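Local coordinates for protein autolysin E (Staphylococcus aureus, PDB 4PI8) that probably cleaves the glycan strands of bacterial peptidoglycan as an autolytic glycosidase, here captured in a catalytic mutant with a bound NAG-NAM disaccharide, at residues I59-P64 with K93-V98; R126-F131 with T154-A159. The protein carries 1 engineered substitution. One frame throughout, in Å; residues are numbered along the deposited sequence.

How the interactions relate
The two contacts follow one another in series along the chain, neither nested nor crossed. Interaction 1 comes first: the loop 59-64 folds back on the junction between helices 84-94 and 98-108, closing a loop of 28 residues that holds helix 67-74 and most of helix 84-94. The chain then runs through helix 98-108 and the hairpin 120-127 before interaction 2 joins the hairpin exit to the start of helix 156-172, enclosing helices 138-143 and 147-150. Their centres lie 20 Å apart, and their nearest atoms about 8 Å. Helices link them: Leu101 of helix 98-108 touches both Val96 and Phe131, while Arg168 of helix 156-172 bonds to the carbonyls of Tyr94 and Glu95.

Interaction 1 (I59-P64 with K93-V98); sequences ITEKVP and KYEVNV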
ATOM      1  N   ILE A  59      10.668  -3.024   2.757  1.00 12.58           N
ATOM      2  CA  ILE A  59      10.057  -3.575   1.527  1.00 13.04           C
ATOM      3  C   ILE A  59      10.649  -3.043   0.254  1.00 12.87           C
ATOM      4  O   ILE A  59      10.123  -3.235  -0.840  1.00 13.56           O
ATOM      5  CB  ILE A  59       8.492  -3.465   1.594  1.00 12.42           C
ATOM      6  CG1 ILE A  59       8.075  -2.047   1.993  1.00 12.57           C
ATOM      7  CG2 ILE A  59       7.954  -4.514   2.532  1.00 13.34           C
ATOM      8  CD1 ILE A  59       6.610  -1.757   1.878  1.00 12.41           C
ATOM      9  N   THR A  60      11.821  -2.413   0.401  1.00 13.46           N
ATOM     10  CA  THR A  60      12.586  -1.955  -0.732  1.00 16.02           C
ATOM     11  C   THR A  60      13.581  -2.989  -1.123  1.00 17.97           C
ATOM     12  O   THR A  60      14.443  -2.569  -1.986  1.00 22.95           O
ATOM     13  CB  THR A  60      13.290  -0.593  -0.442  1.00 19.53           C
ATOM     14  OG1 THR A  60      14.465  -0.836   0.371  1.00 21.57           O
ATOM     15  CG2 THR A  60      12.403   0.336   0.220  1.00 21.23           C
ATOM     16  N   GLU A  61      13.590  -4.150  -0.463  1.00 18.73           N
ATOM     17  CA  GLU A  61      14.442  -5.306  -0.776  1.00 22.71           C
ATOM     18  C   GLU A  61      13.579  -6.383  -1.414  1.00 23.58           C
ATOM     19  O   GLU A  61      12.547  -6.830  -0.853  1.00 25.29           O
ATOM     20  CB  GLU A  61      15.091  -5.894   0.458  1.00 27.73           C
ATOM     21  CG  GLU A  61      16.056  -5.049   1.300  1.00 36.21           C
ATOM     22  CD  GLU A  61      17.062  -4.226   0.517  1.00 40.79           C
ATOM     23  OE1 GLU A  61      17.427  -4.572  -0.633  1.00 49.50           O
ATOM     24  OE2 GLU A  61      17.494  -3.197   1.097  1.00 52.25           O
ATOM     25  N   LYS A  62      14.084  -6.882  -2.509  1.00 16.57           N
ATOM     26  CA  LYS A  62      13.406  -7.869  -3.345  1.00 16.39           C
ATOM     27  C   LYS A  62      13.420  -9.226  -2.727  1.00 16.61           C
ATOM     28  O   LYS A  62      14.223  -9.496  -1.793  1.00 18.55           O
ATOM     29  CB  LYS A  62      14.042  -7.906  -4.671  1.00 16.00           C
ATOM     30  CG  LYS A  62      13.982  -6.553  -5.371  1.00 16.10           C
ATOM     31  CD  LYS A  62      14.586  -6.576  -6.759  1.00 17.05           C
ATOM     32  CE  LYS A  62      16.102  -6.695  -6.677  1.00 17.06           C
ATOM     33  NZ  LYS A  62      16.700  -6.656  -8.024  1.00 18.51           N
ATOM     34  N   VAL A  63      12.525 -10.081  -3.198  1.00 14.43           N
ATOM     35  CA  VAL A  63      12.442 -11.430  -2.689  1.00 15.03           C
ATOM     36  C   VAL A  63      12.552 -12.438  -3.847  1.00 14.28           C
ATOM     37  O   VAL A  63      12.140 -12.176  -4.984  1.00 14.72           O
ATOM     38  CB  VAL A  63      11.193 -11.724  -1.837  1.00 15.31           C
ATOM     39  CG1 VAL A  63      11.290 -10.989  -0.519  1.00 17.14           C
ATOM     40  CG2 VAL A  63       9.934 -11.408  -2.589  1.00 16.15           C
ATOM     41  N   PRO A  64      13.105 -13.623  -3.558  1.00 14.96           N
ATOM     42  CA  PRO A  64      13.305 -14.653  -4.551  1.00 15.82           C
ATOM     43  C   PRO A  64      12.046 -15.438  -4.798  1.00 17.60           C
ATOM     44  O   PRO A  64      11.824 -16.504  -4.238  1.00 23.07           O
ATOM     45  CB  PRO A  64      14.429 -15.509  -3.924  1.00 17.09           C
ATOM     46  CG  PRO A  64      14.185 -15.455  -2.479  1.00 17.50           C
ATOM     47  CD  PRO A  64      13.735 -13.996  -2.263  1.00 16.12           C
ATOM     48  N   LYS A  93      12.278  -3.874 -12.078  1.00 11.78           N
ATOM     49  CA  LYS A  93      12.511  -2.511 -12.591  1.00 13.52           C
ATOM     50  C   LYS A  93      12.713  -1.503 -11.497  1.00 13.52           C
ATOM     51  O   LYS A  93      13.598  -0.639 -11.578  1.00 14.42           O
ATOM     52  CB  LYS A  93      11.366  -2.070 -13.469  1.00 15.75           C
ATOM     53  CG  LYS A  93      11.292  -2.737 -14.804  1.00 20.35           C
ATOM     54  CD  LYS A  93       9.947  -2.650 -15.522  1.00 24.24           C
ATOM     55  CE  LYS A  93       9.545  -1.260 -15.861  1.00 30.26           C
ATOM     56  NZ  LYS A  93      10.535  -0.659 -16.795  1.00 33.32           N
ATOM     57  N   TYR A  94      11.910  -1.612 -10.425  1.00 12.79           N
ATOM     58  CA  TYR A  94      11.813  -0.557  -9.424  1.00 13.99           C
ATOM     59  C   TYR A  94      12.332  -0.934  -8.078  1.00 13.52           C
ATOM     60  O   TYR A  94      12.309  -0.094  -7.167  1.00 14.27           O
ATOM     61  CB  TYR A  94      10.382  -0.023  -9.330  1.00 14.56           C
ATOM     62  CG  TYR A  94       9.913   0.572 -10.628  1.00 15.77           C
ATOM     63  CD1 TYR A  94      10.551   1.681 -11.166  1.00 17.94           C
ATOM     64  CD2 TYR A  94       8.865   0.030 -11.360  1.00 16.75           C
ATOM     65  CE1 TYR A  94      10.168   2.192 -12.413  1.00 20.68           C
ATOM     66  CE2 TYR A  94       8.499   0.577 -12.564  1.00 19.47           C
ATOM     67  CZ  TYR A  94       9.163   1.622 -13.083  1.00 19.80           C
ATOM     68  OH  TYR A  94       8.833   2.209 -14.287  1.00 28.01           O
ATOM     69  N   GLU A  95      12.818  -2.162  -7.882  1.00 13.51           N
ATOM     70  CA  GLU A  95      13.328  -2.629  -6.607  1.00 13.17           C
ATOM     71  C   GLU A  95      12.232  -2.488  -5.533  1.00 12.60           C
ATOM     72  O   GLU A  95      12.378  -1.783  -4.560  1.00 13.46           O
ATOM     73  CB  GLU A  95      14.663  -1.954  -6.207  1.00 14.88           C
ATOM     74  CG  GLU A  95      15.373  -2.720  -5.144  1.00 17.40           C
ATOM     75  CD  GLU A  95      16.662  -2.084  -4.680  1.00 21.09           C
ATOM     76  OE1 GLU A  95      16.896  -0.959  -5.159  1.00 23.13           O
ATOM     77  OE2 GLU A  95      17.336  -2.665  -3.814  1.00 26.04           O
ATOM     78  N   VAL A  96      11.175  -3.253  -5.748  1.00 12.64           N
ATOM     79  CA  VAL A  96      10.011  -3.249  -4.846  1.00 13.29           C
ATOM     80  C   VAL A  96       9.684  -4.709  -4.533  1.00 11.78           C
ATOM     81  O   VAL A  96       9.459  -5.508  -5.459  1.00 12.95           O
ATOM     82  CB  VAL A  96       8.820  -2.624  -5.498  1.00 12.70           C
ATOM     83  CG1 VAL A  96       7.605  -2.672  -4.598  1.00 13.72           C
ATOM     84  CG2 VAL A  96       9.058  -1.145  -5.831  1.00 14.78           C
ATOM     85  N   ASN A  97       9.660  -5.045  -3.258  1.00 11.38           N
ATOM     86  CA  ASN A  97       9.355  -6.432  -2.775  1.00 11.00           C
ATOM     87  C   ASN A  97       8.074  -6.964  -3.417  1.00 10.62           C
ATOM     88  O   ASN A  97       7.029  -6.339  -3.221  1.00 10.96           O
ATOM     89  CB  ASN A  97       9.319  -6.381  -1.265  1.00 11.50           C
ATOM     90  CG  ASN A  97       9.012  -7.697  -0.606  1.00 12.31           C
ATOM     91  OD1 ASN A  97       8.066  -8.402  -0.991  1.00 12.65           O
ATOM     92  ND2 ASN A  97       9.648  -7.969   0.505  1.00 14.22           N
ATOM     93  N   VAL A  98       8.146  -8.055  -4.156  1.00 10.70           N
ATOM     94  CA  VAL A  98       6.972  -8.468  -4.931  1.00 11.16           C
ATOM     95  C   VAL A  98       5.890  -9.060  -4.030  1.00 10.65           C
ATOM     96  O   VAL A  98       4.692  -9.002  -4.394  1.00 11.34           O
ATOM     97  CB  VAL A  98       7.327  -9.470  -6.076  1.00 11.66           C
ATOM     98  CG1 VAL A  98       7.682 -10.861  -5.536  1.00 12.93           C
ATOM     99  CG2 VAL A  98       6.262  -9.510  -7.128  1.00 12.18           C
TER
HETATM  100  O   HOH W   1      16.929  -5.661  -3.350  1.00 23.75           O
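The side chains of Glu61 and Glu95 lie side by side, pointing the same way, with their carboxylate planes turned 71° apart, and both methyls of Val63 sit on one side of the Asn97 carboxamide plane, CG1 at 3.6 Å from ND2. These groups pack loop 59-64 over the turn between helices 84-94 and 98-108 of the lysozyme-clan glucosaminidase domain. Helix 84-94 ends there, Glu95 leaves it with phi 57°, and Asn97 is the N-cap of helix 98-108. One backbone bond fixes the register: Asn97 N donates to Ile59 O over 3.1 Å, nearly straight at 166°. Asn97 CB rests against two loop carbonyls, 3.3 Å from both Ile59 O and Glu61 O, and CG, anti to the backbone N, carries the carboxamide that meets Val63. Its polar end is satisfied elsewhere, OD1 accepting from Tyr100 N and ND2 bonding to Tyr212 OH. Gln91 adds a second tie, its OE1 accepting from both Val63 N and Val98 N. The two acidic ends come within 3.7 Å between Glu61 OE1 and Glu95 OE2, an approach that would be expected to be repulsive. Water 1 probably eases it, donating to both oxygens while accepting from Lys62 N. The Lys62 chain crosses Glu95 at about a right angle and carries NZ to a salt bridge with Glu92. Beyond the cap, Val63 CG2 touches Val98 CG1 at 3.7 Å.

Interaction 2 (R126-F131 with T154-A159); sequences RYYNFF and TSPDKA
The carbonyl oxygen of Ala159 is approached by two groups: water 3 donates to it over 2.8 Å and accepts in turn from Phe130 N, while the Phe131 ring presents its edge, CE2 lying 3.6 Å from the oxygen. The contact joins the exit of the β-hairpin 120-127 to the first turn of helix 156-172, within the lysozyme-clan glucosaminidase domain. That turn has an N-cap: Ser155 OG accepts from Lys158 N. At the hairpin end, a bent CA-H...O contact brings Thr154 CA to 3.2 Å from Arg126 O. Water 2 bridges the same backbones, accepting from Arg126 N and donating to Thr154 O. Three aromatic side chains then line the helix start. Pro156 CD stands over the centre of the Tyr128 ring, 3.9 Å from its centroid and 10° off the normal, which identifies a CH-pi contact. Ala159 CB covers one face of Phe130 nearer its rim, 24° from the normal, and also meets Tyr128 CB at 3.7 Å. Phe131 forms an edge-to-face pair with His104 and gives its carbonyl to Tyr194 OH. Asn129 ND2 bonds to Ile133 O. The residues that follow Phe131 directly, Gly132 to Gly134, line the glycan pocket, as does Tyr194, so the chain leaving this contact runs into that site. On the Pro156 ring, CB rests against Phe130 CZ at 3.8 Å.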
ATOM      1  N   ARG A 126     -10.232   2.652 -20.741  1.00 22.87           N
ATOM      2  CA  ARG A 126     -10.607   2.261 -19.383  0.50 24.26           C
ATOM      3  C   ARG A 126      -9.352   2.396 -18.573  1.00 21.26           C
ATOM      4  O   ARG A 126      -8.267   2.040 -19.047  1.00 22.72           O
ATOM      5  CB  ARG A 126     -11.102   0.816 -19.347  0.50 26.23           C
ATOM      6  CG  ARG A 126     -11.750   0.363 -18.066  0.50 28.47           C
ATOM      7  CD  ARG A 126     -12.596  -0.879 -18.330  0.50 30.04           C
ATOM      8  NE  ARG A 126     -13.204  -0.773 -19.645  0.50 31.88           N
ATOM      9  CZ  ARG A 126     -14.509  -0.670 -19.889  0.50 34.14           C
ATOM     10  NH1 ARG A 126     -15.391  -0.676 -18.901  0.50 36.34           N
ATOM     11  NH2 ARG A 126     -14.925  -0.537 -21.142  0.50 34.93           N
ATOM     12  N   TYR A 127      -9.502   2.978 -17.371  1.00 20.07           N
ATOM     13  CA  TYR A 127      -8.368   3.170 -16.451  1.00 18.89           C
ATOM     14  C   TYR A 127      -8.502   2.253 -15.268  1.00 16.70           C
ATOM     15  O   TYR A 127      -9.567   1.966 -14.761  1.00 17.52           O
ATOM     16  CB  TYR A 127      -8.300   4.632 -16.013  1.00 20.27           C
ATOM     17  CG  TYR A 127      -8.076   5.557 -17.194  1.00 23.77           C
ATOM     18  CD1 TYR A 127      -6.834   5.744 -17.737  1.00 23.66           C
ATOM     19  CD2 TYR A 127      -9.147   6.185 -17.816  1.00 31.90           C
ATOM     20  CE1 TYR A 127      -6.633   6.540 -18.860  1.00 28.04           C
ATOM     21  CE2 TYR A 127      -8.955   7.009 -18.920  1.00 31.21           C
ATOM     22  CZ  TYR A 127      -7.715   7.180 -19.440  1.00 32.74           C
ATOM     23  OH  TYR A 127      -7.490   8.013 -20.530  1.00 35.79           O
ATOM     24  N   TYR A 128      -7.310   1.757 -14.823  1.00 16.37           N
ATOM     25  CA  TYR A 128      -7.199   0.765 -13.733  1.00 16.31           C
ATOM     26  C   TYR A 128      -6.296   1.346 -12.656  1.00 13.88           C
ATOM     27  O   TYR A 128      -5.456   2.161 -12.916  1.00 15.98           O
ATOM     28  CB  TYR A 128      -6.573  -0.543 -14.290  1.00 16.28           C
ATOM     29  CG  TYR A 128      -7.476  -1.184 -15.344  1.00 15.15           C
ATOM     30  CD1 TYR A 128      -7.368  -0.773 -16.663  1.00 16.52           C
ATOM     31  CD2 TYR A 128      -8.369  -2.141 -14.998  1.00 14.92           C
ATOM     32  CE1 TYR A 128      -8.206  -1.349 -17.626  1.00 16.37           C
ATOM     33  CE2 TYR A 128      -9.224  -2.733 -15.938  1.00 15.23           C
ATOM     34  CZ  TYR A 128      -9.115  -2.290 -17.255  1.00 15.51           C
ATOM     35  OH  TYR A 128      -9.927  -2.873 -18.241  1.00 17.69           O
ATOM     36  N   ASN A 129      -6.571   0.892 -11.439  1.00 15.32           N
ATOM     37  CA  ASN A 129      -5.779   1.379 -10.266  1.00 14.24           C
ATOM     38  C   ASN A 129      -5.856   0.293  -9.227  1.00 14.03           C
ATOM     39  O   ASN A 129      -6.898  -0.014  -8.693  1.00 14.84           O
ATOM     40  CB  ASN A 129      -6.449   2.653  -9.788  1.00 15.12           C
ATOM     41  CG  ASN A 129      -5.653   3.380  -8.729  1.00 17.25           C
ATOM     42  OD1 ASN A 129      -4.886   2.814  -7.951  1.00 16.50           O
ATOM     43  ND2 ASN A 129      -5.822   4.657  -8.735  1.00 17.35           N
ATOM     44  N   PHE A 130      -4.683  -0.330  -8.948  1.00 13.09           N
ATOM     45  CA  PHE A 130      -4.655  -1.453  -8.053  1.00 12.66           C
ATOM     46  C   PHE A 130      -3.999  -1.194  -6.683  1.00 12.40           C
ATOM     47  O   PHE A 130      -3.811  -2.122  -5.915  1.00 14.07           O
ATOM     48  CB  PHE A 130      -3.927  -2.647  -8.725  1.00 12.75           C
ATOM     49  CG  PHE A 130      -4.580  -3.187  -9.968  1.00 14.11           C
ATOM     50  CD1 PHE A 130      -5.938  -3.137 -10.166  1.00 14.08           C
ATOM     51  CD2 PHE A 130      -3.784  -3.759 -10.928  1.00 14.96           C
ATOM     52  CE1 PHE A 130      -6.513  -3.630 -11.342  1.00 15.30           C
ATOM     53  CE2 PHE A 130      -4.356  -4.325 -12.052  1.00 15.68           C
ATOM     54  CZ  PHE A 130      -5.707  -4.236 -12.271  1.00 14.84           C
ATOM     55  N   PHE A 131      -3.668   0.080  -6.438  1.00 12.80           N
ATOM     56  CA  PHE A 131      -2.956   0.419  -5.199  1.00 13.35           C
ATOM     57  C   PHE A 131      -3.568   1.591  -4.441  1.00 15.01           C
ATOM     58  O   PHE A 131      -2.845   2.235  -3.645  1.00 14.40           O
ATOM     59  CB  PHE A 131      -1.448   0.568  -5.417  1.00 12.90           C
ATOM     60  CG  PHE A 131      -0.814  -0.624  -6.088  1.00 12.67           C
ATOM     61  CD1 PHE A 131      -0.359  -1.681  -5.343  1.00 13.41           C
ATOM     62  CD2 PHE A 131      -0.701  -0.659  -7.451  1.00 13.56           C
ATOM     63  CE1 PHE A 131       0.218  -2.796  -5.907  1.00 12.92           C
ATOM     64  CE2 PHE A 131      -0.156  -1.749  -8.062  1.00 12.85           C
ATOM     65  CZ  PHE A 131       0.295  -2.831  -7.307  1.00 13.41           C
ATOM     66  N   THR A 154      -4.036   2.466 -18.660  1.00 18.88           N
ATOM     67  CA  THR A 154      -5.108   1.990 -19.532  1.00 20.24           C
ATOM     68  C   THR A 154      -5.245   0.495 -19.662  1.00 20.04           C
ATOM     69  O   THR A 154      -6.055  -0.022 -20.414  1.00 19.12           O
ATOM     70  CB  THR A 154      -4.901   2.575 -20.974  1.00 21.41           C
ATOM     71  OG1 THR A 154      -3.607   2.238 -21.449  1.00 23.01           O
ATOM     72  CG2 THR A 154      -5.045   4.069 -20.984  1.00 22.79           C
ATOM     73  N   SER A 155      -4.487  -0.281 -18.867  1.00 17.54           N
ATOM     74  CA  SER A 155      -4.604  -1.701 -18.802  1.00 17.20           C
ATOM     75  C   SER A 155      -4.226  -2.190 -17.382  1.00 15.82           C
ATOM     76  O   SER A 155      -3.510  -1.449 -16.675  1.00 16.17           O
ATOM     77  CB  SER A 155      -3.663  -2.369 -19.789  1.00 17.97           C
ATOM     78  OG  SER A 155      -2.297  -2.242 -19.420  1.00 17.89           O
ATOM     79  N   PRO A 156      -4.606  -3.415 -17.029  1.00 15.61           N
ATOM     80  CA  PRO A 156      -4.174  -3.973 -15.748  1.00 15.18           C
ATOM     81  C   PRO A 156      -2.659  -3.999 -15.676  1.00 14.71           C
ATOM     82  O   PRO A 156      -2.087  -3.661 -14.600  1.00 15.21           O
ATOM     83  CB  PRO A 156      -4.766  -5.355 -15.771  1.00 14.49           C
ATOM     84  CG  PRO A 156      -6.091  -5.179 -16.520  1.00 15.73           C
ATOM     85  CD  PRO A 156      -5.682  -4.257 -17.630  1.00 15.67           C
ATOM     86  N   ASP A 157      -1.958  -4.400 -16.727  1.00 13.74           N
ATOM     87  CA  ASP A 157      -0.512  -4.512 -16.630  1.00 13.89           C
ATOM     88  C   ASP A 157       0.112  -3.131 -16.427  1.00 15.04           C
ATOM     89  O   ASP A 157       1.079  -2.959 -15.653  1.00 15.51           O
ATOM     90  CB  ASP A 157       0.087  -5.211 -17.873  1.00 16.09           C
ATOM     91  CG  ASP A 157      -0.266  -6.662 -17.922  1.00 16.56           C
ATOM     92  OD1 ASP A 157      -0.799  -7.293 -17.013  1.00 17.41           O
ATOM     93  OD2 ASP A 157       0.051  -7.289 -18.996  1.00 20.56           O
ATOM     94  N   LYS A 158      -0.404  -2.100 -17.080  1.00 14.74           N
ATOM     95  CA  LYS A 158       0.098  -0.753 -16.911  1.00 15.96           C
ATOM     96  C   LYS A 158      -0.175  -0.241 -15.457  1.00 14.89           C
ATOM     97  O   LYS A 158       0.661   0.470 -14.889  1.00 16.06           O
ATOM     98  CB  LYS A 158      -0.482   0.265 -17.877  1.00 18.74           C
ATOM     99  CG  LYS A 158       0.094   0.060 -19.268  1.00 20.60           C
ATOM    100  CD  LYS A 158      -0.767   0.783 -20.280  1.00 22.52           C
ATOM    101  CE  LYS A 158      -0.130   0.654 -21.664  1.00 27.18           C
ATOM    102  NZ  LYS A 158       1.115   1.465 -21.790  1.00 33.85           N
ATOM    103  N   ALA A 159      -1.294  -0.655 -14.868  1.00 14.57           N
ATOM    104  CA  ALA A 159      -1.592  -0.290 -13.456  1.00 14.86           C
ATOM    105  C   ALA A 159      -0.667  -1.007 -12.483  1.00 14.06           C
ATOM    106  O   ALA A 159      -0.313  -0.402 -11.449  1.00 13.84           O
ATOM    107  CB  ALA A 159      -3.012  -0.601 -13.152  1.00 15.28           C
TER
HETATM  108  O   HOH W   2      -8.029   1.320 -22.013  1.00 22.67           O
HETATM  109  O   HOH W   3      -2.258   0.992 -10.025  1.00 14.61           O